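Local coordinates for protein periplasmic beta-glucosidase (Pseudomonas aeruginosa, PDB 6R5T) that probably hydrolyses terminal, non-reducing beta-D-glucosyl residues with release of beta-D-glucose, as a periplasmic glycoside hydrolase of family 3, at residues A[41-53]-A[64-78]. The protein carries 1 engineered substitution. Sequence-based numbering, arbitrary orientation.
Sequences IRAGKVGAIFNTV and QVRHSRLKIPLFHAY. With GAL (beta-D-galactopyranose), chain C.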
ATOM      1  N   ILE A  41      29.033  -4.468  35.148  1.00 19.63           N
ATOM      2  CA  ILE A  41      30.115  -5.152  34.395  1.00 18.95           C
ATOM      3  C   ILE A  41      31.013  -5.899  35.396  1.00 21.92           C
ATOM      4  O   ILE A  41      31.341  -7.066  35.142  1.00 20.03           O
ATOM      5  CB  ILE A  41      30.920  -4.182  33.538  1.00 19.73           C
ATOM      6  CG1 ILE A  41      30.048  -3.519  32.460  1.00 18.61           C
ATOM      7  CG2 ILE A  41      32.148  -4.878  32.987  1.00 19.84           C
ATOM      8  CD1 ILE A  41      30.715  -2.291  31.860  1.00 20.57           C
ATOM      9  N   ARG A  42      31.356  -5.261  36.512  1.00 22.46           N
ATOM     10  CA  ARG A  42      32.275  -5.884  37.501  1.00 23.28           C
ATOM     11  C   ARG A  42      31.610  -7.141  38.049  1.00 22.83           C
ATOM     12  O   ARG A  42      32.339  -8.053  38.423  1.00 25.47           O
ATOM     13  CB  ARG A  42      32.615  -4.899  38.624  1.00 23.43           C
ATOM     14  CG  ARG A  42      33.501  -3.727  38.205  1.00 24.07           C
ATOM     15  CD  ARG A  42      34.031  -2.929  39.419  1.00 25.40           C
ATOM     16  NE  ARG A  42      32.993  -2.202  40.138  1.00 23.67           N
ATOM     17  CZ  ARG A  42      32.613  -0.949  39.863  1.00 25.26           C
ATOM     18  NH1 ARG A  42      33.147  -0.279  38.858  1.00 26.75           N
ATOM     19  NH2 ARG A  42      31.654  -0.379  40.567  1.00 28.98           N
ATOM     20  N   ALA A  43      30.275  -7.184  38.114  1.00 21.42           N
ATOM     21  CA  ALA A  43      29.471  -8.289  38.673  1.00 22.76           C
ATOM     22  C   ALA A  43      29.223  -9.399  37.641  1.00 22.77           C
ATOM     23  O   ALA A  43      28.567 -10.363  37.982  1.00 24.00           O
ATOM     24  CB  ALA A  43      28.183  -7.712  39.182  1.00 21.48           C
ATOM     25  N   GLY A  44      29.676  -9.257  36.398  1.00 20.48           N
ATOM     26  CA  GLY A  44      29.418 -10.261  35.342  1.00 21.43           C
ATOM     27  C   GLY A  44      28.001 -10.169  34.774  1.00 21.19           C
ATOM     28  O   GLY A  44      27.535 -11.138  34.143  1.00 23.33           O
ATOM     29  N   LYS A  45      27.311  -9.037  34.951  1.00 18.70           N
ATOM     30  CA  LYS A  45      25.880  -8.921  34.612  1.00 19.74           C
ATOM     31  C   LYS A  45      25.684  -8.208  33.276  1.00 17.46           C
ATOM     32  O   LYS A  45      24.536  -7.943  32.963  1.00 19.87           O
ATOM     33  CB  LYS A  45      25.133  -8.158  35.703  1.00 24.02           C
ATOM     34  CG  LYS A  45      25.129  -8.901  37.029  1.00 27.93           C
ATOM     35  CD  LYS A  45      23.972  -8.607  37.918  1.00 38.70           C
ATOM     36  CE  LYS A  45      24.227  -7.485  38.887  1.00 46.07           C
ATOM     37  NZ  LYS A  45      23.286  -7.546  40.039  1.00 48.80           N
ATOM     38  N   VAL A  46      26.736  -7.974  32.519  1.00 17.09           N
ATOM     39  CA  VAL A  46      26.628  -7.300  31.182  1.00 18.13           C
ATOM     40  C   VAL A  46      27.352  -8.127  30.143  1.00 18.05           C
ATOM     41  O   VAL A  46      28.504  -8.484  30.349  1.00 18.68           O
ATOM     42  CB  VAL A  46      27.195  -5.877  31.237  1.00 18.01           C
ATOM     43  CG1 VAL A  46      27.108  -5.195  29.868  1.00 18.76           C
ATOM     44  CG2 VAL A  46      26.515  -5.057  32.309  1.00 20.80           C
ATOM     45  N   GLY A  47      26.748  -8.323  28.970  1.00 15.81           N
ATOM     46  CA  GLY A  47      27.377  -9.086  27.895  1.00 16.41           C
ATOM     47  C   GLY A  47      28.005  -8.178  26.852  1.00 16.49           C
ATOM     48  O   GLY A  47      29.037  -8.516  26.277  1.00 15.68           O
ATOM     49  N   ALA A  48      27.379  -7.021  26.586  1.00 15.26           N
ATOM     50  CA  ALA A  48      27.868  -6.123  25.543  1.00 15.62           C
ATOM     51  C   ALA A  48      27.279  -4.747  25.711  1.00 14.51           C
ATOM     52  O   ALA A  48      26.286  -4.562  26.415  1.00 14.30           O
ATOM     53  CB  ALA A  48      27.500  -6.704  24.196  1.00 17.06           C
ATOM     54  N   ILE A  49      27.947  -3.811  25.060  1.00 15.18           N
ATOM     55  CA  ILE A  49      27.637  -2.383  25.168  1.00 14.77           C
ATOM     56  C   ILE A  49      27.356  -1.913  23.753  1.00 15.30           C
ATOM     57  O   ILE A  49      28.045  -2.353  22.823  1.00 14.53           O
ATOM     58  CB  ILE A  49      28.827  -1.653  25.777  1.00 17.70           C
ATOM     59  CG1 ILE A  49      29.140  -2.169  27.178  1.00 20.43           C
ATOM     60  CG2 ILE A  49      28.612  -0.146  25.775  1.00 18.64           C
ATOM     61  CD1 ILE A  49      28.098  -1.893  28.171  1.00 20.98           C
ATOM     62  N   PHE A  50      26.453  -0.962  23.623  1.00 15.46           N
ATOM     63  CA  PHE A  50      26.375  -0.178  22.364  1.00 14.99           C
ATOM     64  C   PHE A  50      26.410   1.308  22.714  1.00 15.20           C
ATOM     65  O   PHE A  50      26.051   1.692  23.834  1.00 16.70           O
ATOM     66  CB  PHE A  50      25.161  -0.570  21.531  1.00 15.56           C
ATOM     67  CG  PHE A  50      23.801  -0.271  22.097  1.00 16.42           C
ATOM     68  CD1 PHE A  50      23.266  -1.061  23.101  1.00 15.49           C
ATOM     69  CD2 PHE A  50      23.051   0.799  21.646  1.00 18.67           C
ATOM     70  CE1 PHE A  50      22.022  -0.843  23.634  1.00 17.61           C
ATOM     71  CE2 PHE A  50      21.809   1.057  22.218  1.00 18.99           C
ATOM     72  CZ  PHE A  50      21.286   0.237  23.189  1.00 19.11           C
ATOM     73  N   ASN A  51      26.826   2.094  21.718  1.00 16.74           N
ATOM     74  CA  ASN A  51      26.850   3.581  21.742  1.00 16.84           C
ATOM     75  C   ASN A  51      27.981   4.134  22.611  1.00 18.10           C
ATOM     76  O   ASN A  51      27.973   5.352  22.810  1.00 19.04           O
ATOM     77  CB  ASN A  51      25.497   4.142  22.174  1.00 20.04           C
ATOM     78  CG  ASN A  51      24.436   4.121  21.086  1.00 21.60           C
ATOM     79  OD1 ASN A  51      24.730   3.809  19.942  1.00 21.10           O
ATOM     80  ND2 ASN A  51      23.194   4.380  21.465  1.00 20.83           N
ATOM     81  N   THR A  52      28.970   3.328  23.022  1.00 16.52           N
ATOM     82  CA  THR A  52      30.244   3.844  23.603  1.00 16.99           C
ATOM     83  C   THR A  52      31.314   3.682  22.530  1.00 17.11           C
ATOM     84  O   THR A  52      31.514   2.555  22.084  1.00 17.86           O
ATOM     85  CB  THR A  52      30.590   3.091  24.902  1.00 18.23           C
ATOM     86  OG1 THR A  52      29.597   3.450  25.855  1.00 19.05           O
ATOM     87  CG2 THR A  52      31.981   3.373  25.387  1.00 19.12           C
ATOM     88  N   VAL A  53      31.958   4.766  22.074  1.00 18.40           N
ATOM     89  CA  VAL A  53      32.594   4.730  20.727  1.00 18.80           C
ATOM     90  C   VAL A  53      33.999   5.340  20.668  1.00 21.17           C
ATOM     91  O   VAL A  53      34.448   5.648  19.558  1.00 21.10           O
ATOM     92  CB  VAL A  53      31.694   5.443  19.697  1.00 20.24           C
ATOM     93  CG1 VAL A  53      30.320   4.766  19.667  1.00 21.14           C
ATOM     94  CG2 VAL A  53      31.580   6.915  19.995  1.00 22.11           C
ATOM     95  N   GLN A  64      36.697  -2.942  33.570  1.00 23.11           N
ATOM     96  CA  GLN A  64      35.812  -3.363  34.673  1.00 21.81           C
ATOM     97  C   GLN A  64      35.682  -4.879  34.669  1.00 22.49           C
ATOM     98  O   GLN A  64      35.365  -5.448  35.728  1.00 20.20           O
ATOM     99  CB  GLN A  64      34.445  -2.707  34.595  1.00 24.82           C
ATOM    100  CG  GLN A  64      34.526  -1.191  34.567  1.00 27.89           C
ATOM    101  CD  GLN A  64      35.440  -0.673  35.649  1.00 33.85           C
ATOM    102  OE1 GLN A  64      35.203  -0.942  36.830  1.00 37.62           O
ATOM    103  NE2 GLN A  64      36.505   0.019  35.248  1.00 35.44           N
ATOM    104  N   VAL A  65      35.852  -5.519  33.512  1.00 20.76           N
ATOM    105  CA  VAL A  65      35.710  -6.997  33.383  1.00 22.37           C
ATOM    106  C   VAL A  65      36.714  -7.714  34.291  1.00 24.30           C
ATOM    107  O   VAL A  65      36.377  -8.787  34.787  1.00 25.37           O
ATOM    108  CB  VAL A  65      35.881  -7.403  31.914  1.00 23.92           C
ATOM    109  CG1 VAL A  65      36.088  -8.870  31.746  1.00 25.35           C
ATOM    110  CG2 VAL A  65      34.686  -6.933  31.103  1.00 23.17           C
ATOM    111  N   ARG A  66      37.907  -7.150  34.433  1.00 27.21           N
ATOM    112  CA  ARG A  66      38.988  -7.755  35.259  1.00 31.47           C
ATOM    113  C   ARG A  66      38.469  -7.998  36.678  1.00 26.49           C
ATOM    114  O   ARG A  66      39.109  -8.800  37.408  1.00 26.92           O
ATOM    115  CB  ARG A  66      40.211  -6.836  35.320  1.00 41.41           C
ATOM    116  CG  ARG A  66      40.891  -6.534  33.987  1.00 55.49           C
ATOM    117  CD  ARG A  66      42.400  -6.316  34.155  1.00 66.98           C
ATOM    118  NE  ARG A  66      43.037  -5.072  33.709  1.00 73.18           N
ATOM    119  CZ  ARG A  66      43.122  -3.951  34.432  1.00 80.63           C
ATOM    120  NH1 ARG A  66      42.522  -3.866  35.611  1.00 84.72           N
ATOM    121  NH2 ARG A  66      43.772  -2.901  33.950  1.00 77.85           N
ATOM    122  N   HIS A  67      37.404  -7.319  37.132  1.00 24.42           N
ATOM    123  CA  HIS A  67      36.904  -7.443  38.524  1.00 23.33           C
ATOM    124  C   HIS A  67      35.841  -8.536  38.656  1.00 26.94           C
ATOM    125  O   HIS A  67      35.434  -8.822  39.772  1.00 28.42           O
ATOM    126  CB  HIS A  67      36.360  -6.119  39.067  1.00 29.66           C
ATOM    127  CG  HIS A  67      37.387  -5.053  39.141  1.00 34.56           C
ATOM    128  ND1 HIS A  67      38.439  -5.079  40.057  1.00 37.84           N
ATOM    129  CD2 HIS A  67      37.554  -3.937  38.398  1.00 37.22           C
ATOM    130  CE1 HIS A  67      39.186  -4.008  39.877  1.00 37.81           C
ATOM    131  NE2 HIS A  67      38.664  -3.286  38.871  1.00 37.10           N
ATOM    132  N   SER A  68      35.368  -9.132  37.562  1.00 23.88           N
ATOM    133  CA  SER A  68      34.321 -10.182  37.639  1.00 23.00           C
ATOM    134  C   SER A  68      34.997 -11.515  37.926  1.00 20.84           C
ATOM    135  O   SER A  68      36.235 -11.625  37.783  1.00 24.01           O
ATOM    136  CB  SER A  68      33.479 -10.252  36.358  1.00 22.88           C
ATOM    137  OG  SER A  68      34.273 -10.594  35.255  1.00 24.31           O
ATOM    138  N   ARG A  69      34.209 -12.522  38.211  1.00 20.20           N
ATOM    139  CA  ARG A  69      34.775 -13.864  38.525  1.00 19.86           C
ATOM    140  C   ARG A  69      35.421 -14.478  37.291  1.00 20.86           C
ATOM    141  O   ARG A  69      36.577 -14.907  37.366  1.00 19.20           O
ATOM    142  CB  ARG A  69      33.691 -14.738  39.110  1.00 18.59           C
ATOM    143  CG  ARG A  69      34.220 -16.074  39.603  1.00 18.45           C
ATOM    144  CD  ARG A  69      33.083 -16.954  40.067  1.00 19.48           C
ATOM    145  NE  ARG A  69      32.396 -17.627  38.953  1.00 19.24           N
ATOM    146  CZ  ARG A  69      32.695 -18.834  38.482  1.00 21.58           C
ATOM    147  NH1 ARG A  69      33.776 -19.483  38.912  1.00 21.67           N
ATOM    148  NH2 ARG A  69      31.950 -19.353  37.523  1.00 20.69           N
ATOM    149  N   LEU A  70      34.702 -14.528  36.156  1.00 18.05           N
ATOM    150  CA  LEU A  70      35.234 -15.200  34.937  1.00 18.43           C
ATOM    151  C   LEU A  70      35.946 -14.266  33.948  1.00 17.22           C
ATOM    152  O   LEU A  70      36.617 -14.799  33.063  1.00 19.19           O
ATOM    153  CB  LEU A  70      34.092 -15.951  34.244  1.00 18.54           C
ATOM    154  CG  LEU A  70      33.547 -17.149  35.017  1.00 21.59           C
ATOM    155  CD1 LEU A  70      32.346 -17.759  34.316  1.00 20.55           C
ATOM    156  CD2 LEU A  70      34.632 -18.194  35.206  1.00 20.30           C
ATOM    157  N   LYS A  71      35.820 -12.961  34.101  1.00 18.93           N
ATOM    158  CA  LYS A  71      36.539 -11.958  33.285  1.00 21.02           C
ATOM    159  C   LYS A  71      36.187 -12.154  31.804  1.00 18.83           C
ATOM    160  O   LYS A  71      37.069 -12.044  30.971  1.00 20.97           O
ATOM    161  CB  LYS A  71      38.052 -12.053  33.550  1.00 23.89           C
ATOM    162  CG  LYS A  71      38.341 -11.895  35.053  1.00 27.64           C
ATOM    163  CD  LYS A  71      39.726 -12.188  35.510  1.00 32.76           C
ATOM    164  CE  LYS A  71      39.851 -12.048  37.018  1.00 32.80           C
ATOM    165  NZ  LYS A  71      39.109 -13.118  37.714  1.00 31.85           N
ATOM    166  N   ILE A  72      34.927 -12.448  31.498  1.00 19.65           N
ATOM    167  CA  ILE A  72      34.507 -12.609  30.075  1.00 17.03           C
ATOM    168  C   ILE A  72      34.466 -11.206  29.480  1.00 17.14           C
ATOM    169  O   ILE A  72      33.749 -10.345  29.983  1.00 18.26           O
ATOM    170  CB  ILE A  72      33.150 -13.332  29.977  1.00 18.23           C
ATOM    171  CG1 ILE A  72      33.230 -14.765  30.527  1.00 18.38           C
ATOM    172  CG2 ILE A  72      32.670 -13.317  28.541  1.00 15.57           C
ATOM    173  CD1 ILE A  72      31.918 -15.438  30.652  1.00 17.85           C
ATOM    174  N   PRO A  73      35.205 -10.959  28.377  1.00 17.05           N
ATOM    175  CA  PRO A  73      35.265  -9.624  27.796  1.00 16.82           C
ATOM    176  C   PRO A  73      33.926  -9.198  27.170  1.00 16.59           C
ATOM    177  O   PRO A  73      33.127 -10.053  26.769  1.00 16.17           O
ATOM    178  CB  PRO A  73      36.277  -9.720  26.685  1.00 17.64           C
ATOM    179  CG  PRO A  73      36.209 -11.141  26.284  1.00 18.42           C
ATOM    180  CD  PRO A  73      35.996 -11.909  27.592  1.00 17.80           C
ATOM    181  N   LEU A  74      33.712  -7.900  27.182  1.00 16.90           N
ATOM    182  CA  LEU A  74      32.562  -7.295  26.464  1.00 15.13           C
ATOM    183  C   LEU A  74      32.897  -7.280  24.990  1.00 14.50           C
ATOM    184  O   LEU A  74      34.079  -7.240  24.622  1.00 18.63           O
ATOM    185  CB  LEU A  74      32.391  -5.855  26.956  1.00 17.05           C
ATOM    186  CG  LEU A  74      32.056  -5.735  28.428  1.00 16.63           C
ATOM    187  CD1 LEU A  74      32.337  -4.328  28.888  1.00 18.53           C
ATOM    188  CD2 LEU A  74      30.619  -6.122  28.697  1.00 17.96           C
ATOM    189  N   PHE A  75      31.845  -7.211  24.174  1.00 15.70           N
ATOM    190  CA  PHE A  75      32.000  -6.558  22.854  1.00 15.07           C
ATOM    191  C   PHE A  75      31.259  -5.216  22.863  1.00 14.67           C
ATOM    192  O   PHE A  75      30.328  -4.991  23.655  1.00 14.85           O
ATOM    193  CB  PHE A  75      31.624  -7.483  21.695  1.00 15.21           C
ATOM    194  CG  PHE A  75      30.161  -7.742  21.489  1.00 15.85           C
ATOM    195  CD1 PHE A  75      29.331  -6.796  20.919  1.00 17.15           C
ATOM    196  CD2 PHE A  75      29.617  -8.979  21.768  1.00 16.55           C
ATOM    197  CE1 PHE A  75      27.990  -7.083  20.673  1.00 16.00           C
ATOM    198  CE2 PHE A  75      28.281  -9.265  21.552  1.00 16.99           C
ATOM    199  CZ  PHE A  75      27.461  -8.314  21.001  1.00 17.07           C
ATOM    200  N   HIS A  76      31.685  -4.348  21.959  1.00 14.83           N
ATOM    201  CA  HIS A  76      31.164  -2.965  21.829  1.00 15.06           C
ATOM    202  C   HIS A  76      30.635  -2.765  20.420  1.00 15.34           C
ATOM    203  O   HIS A  76      31.384  -3.033  19.456  1.00 14.71           O
ATOM    204  CB  HIS A  76      32.251  -1.923  22.159  1.00 15.82           C
ATOM    205  CG  HIS A  76      32.510  -1.819  23.616  1.00 17.40           C
ATOM    206  ND1 HIS A  76      33.321  -2.746  24.265  1.00 18.51           N
ATOM    207  CD2 HIS A  76      32.061  -0.946  24.563  1.00 18.35           C
ATOM    208  CE1 HIS A  76      33.312  -2.426  25.557  1.00 19.24           C
ATOM    209  NE2 HIS A  76      32.587  -1.338  25.761  1.00 20.21           N
ATOM    210  N   ALA A  77      29.393  -2.310  20.335  1.00 14.61           N
ATOM    211  CA  ALA A  77      28.722  -2.116  19.039  1.00 14.56           C
ATOM    212  C   ALA A  77      28.320  -0.665  18.842  1.00 14.05           C
ATOM    213  O   ALA A  77      28.142   0.093  19.803  1.00 14.31           O
ATOM    214  CB  ALA A  77      27.551  -3.071  18.942  1.00 14.13           C
ATOM    215  N   TYR A  78      28.079  -0.349  17.569  1.00 14.44           N
ATOM    216  CA  TYR A  78      27.557   0.972  17.153  1.00 14.31           C
ATOM    217  C   TYR A  78      26.872   0.856  15.800  1.00 15.35           C
ATOM    218  O   TYR A  78      26.991  -0.134  15.124  1.00 17.70           O
ATOM    219  CB  TYR A  78      28.706   1.948  17.130  1.00 15.04           C
ATOM    220  CG  TYR A  78      28.390   3.421  17.070  1.00 15.20           C
ATOM    221  CD1 TYR A  78      27.394   3.990  17.841  1.00 16.27           C
ATOM    222  CD2 TYR A  78      29.145   4.240  16.255  1.00 16.63           C
ATOM    223  CE1 TYR A  78      27.139   5.351  17.810  1.00 16.47           C
ATOM    224  CE2 TYR A  78      28.920   5.613  16.231  1.00 16.17           C
ATOM    225  CZ  TYR A  78      27.919   6.155  17.018  1.00 17.39           C
ATOM    226  OH  TYR A  78      27.700   7.506  17.032  1.00 20.90           O
TER
HETATM  227  C1  GAL C   2      18.156   2.818  18.926  1.00 29.67           C
HETATM  228  C2  GAL C   2      19.635   3.255  18.910  1.00 34.60           C
HETATM  229  C3  GAL C   2      19.747   4.564  19.699  1.00 32.26           C
HETATM  230  C4  GAL C   2      18.813   5.607  19.040  1.00 31.55           C
HETATM  231  C5  GAL C   2      17.386   5.026  18.992  1.00 32.12           C
HETATM  232  C6  GAL C   2      16.431   5.939  18.233  1.00 30.95           C
HETATM  233  O2  GAL C   2      20.429   2.236  19.496  1.00 34.85           O
HETATM  234  O3  GAL C   2      21.116   5.010  19.612  1.00 27.40           O
HETATM  235  O4  GAL C   2      19.340   5.793  17.706  1.00 32.57           O
HETATM  236  O5  GAL C   2      17.335   3.754  18.255  1.00 31.86           O
HETATM  237  O6  GAL C   2      15.129   5.307  18.160  1.00 34.30           O
HETATM  238  O   HOH W   1      31.080 -12.270  38.254  1.00 30.67           O
HETATM  239  O   HOH W   2      30.784 -10.045  29.263  1.00 17.59           O
HETATM  240  O   HOH W   3      29.698   0.579  22.176  1.00 17.47           O
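Ile49 and Ala77 lie at the heart of two neighbouring parallel strands, 48-50 and 75-78, joined by helix 55-65 in a beta-alpha-beta unit of the TIM-barrel-like N-terminal domain. Three backbone bonds tie them: Ile49 N to Phe75 O (3.0 Å), Ala77 N to Ile49 O (2.8 Å) and Asn51 N to Ala77 O (3.1 Å). Water 3 lies within hydrogen-bonding distance of Thr52 O and Ala77 O where the strands end, though it may not donate to both.

Two methyls sit on aromatic faces as CH-pi contacts. Ala48 CB stands 3.5 Å from the centroid of the Phe75 ring, almost on its normal. Val53 CG1 covers Tyr78 in the same way, 8° off the normal; with chi1 at -58°, this branch points away from its own carbonyl carbon and over the ring. Asn51 OD1 lies in the Tyr78 plane, at the ring's edge, with amide and ring nearly perpendicular. On the face of the sheet that carries Ile49, the His76 ring runs alongside that isoleucine, CD2 being 3.5 Å from Ile49 CB. Leu74 spreads its methyls, CD1 meeting Ile41 CD1 and CD2 meeting Val46 CG1.

At the helix ends, Arg42 NH1 donates to Gln64 OE1 (3.0 Å) within the guanidinium plane but from above the amide plane, while the Arg42 CD methylene rests by His67.

Beyond the strands, Asn51 ND2 donates to O3 of the bound galactose (2.9 Å, 156°), and Phe50 CE2 approaches its O2. The backbone bond thus ties Asn51 to strand 75-78, and its OD1 lies against the Tyr78 edge, leaving ND2 directed at the sugar.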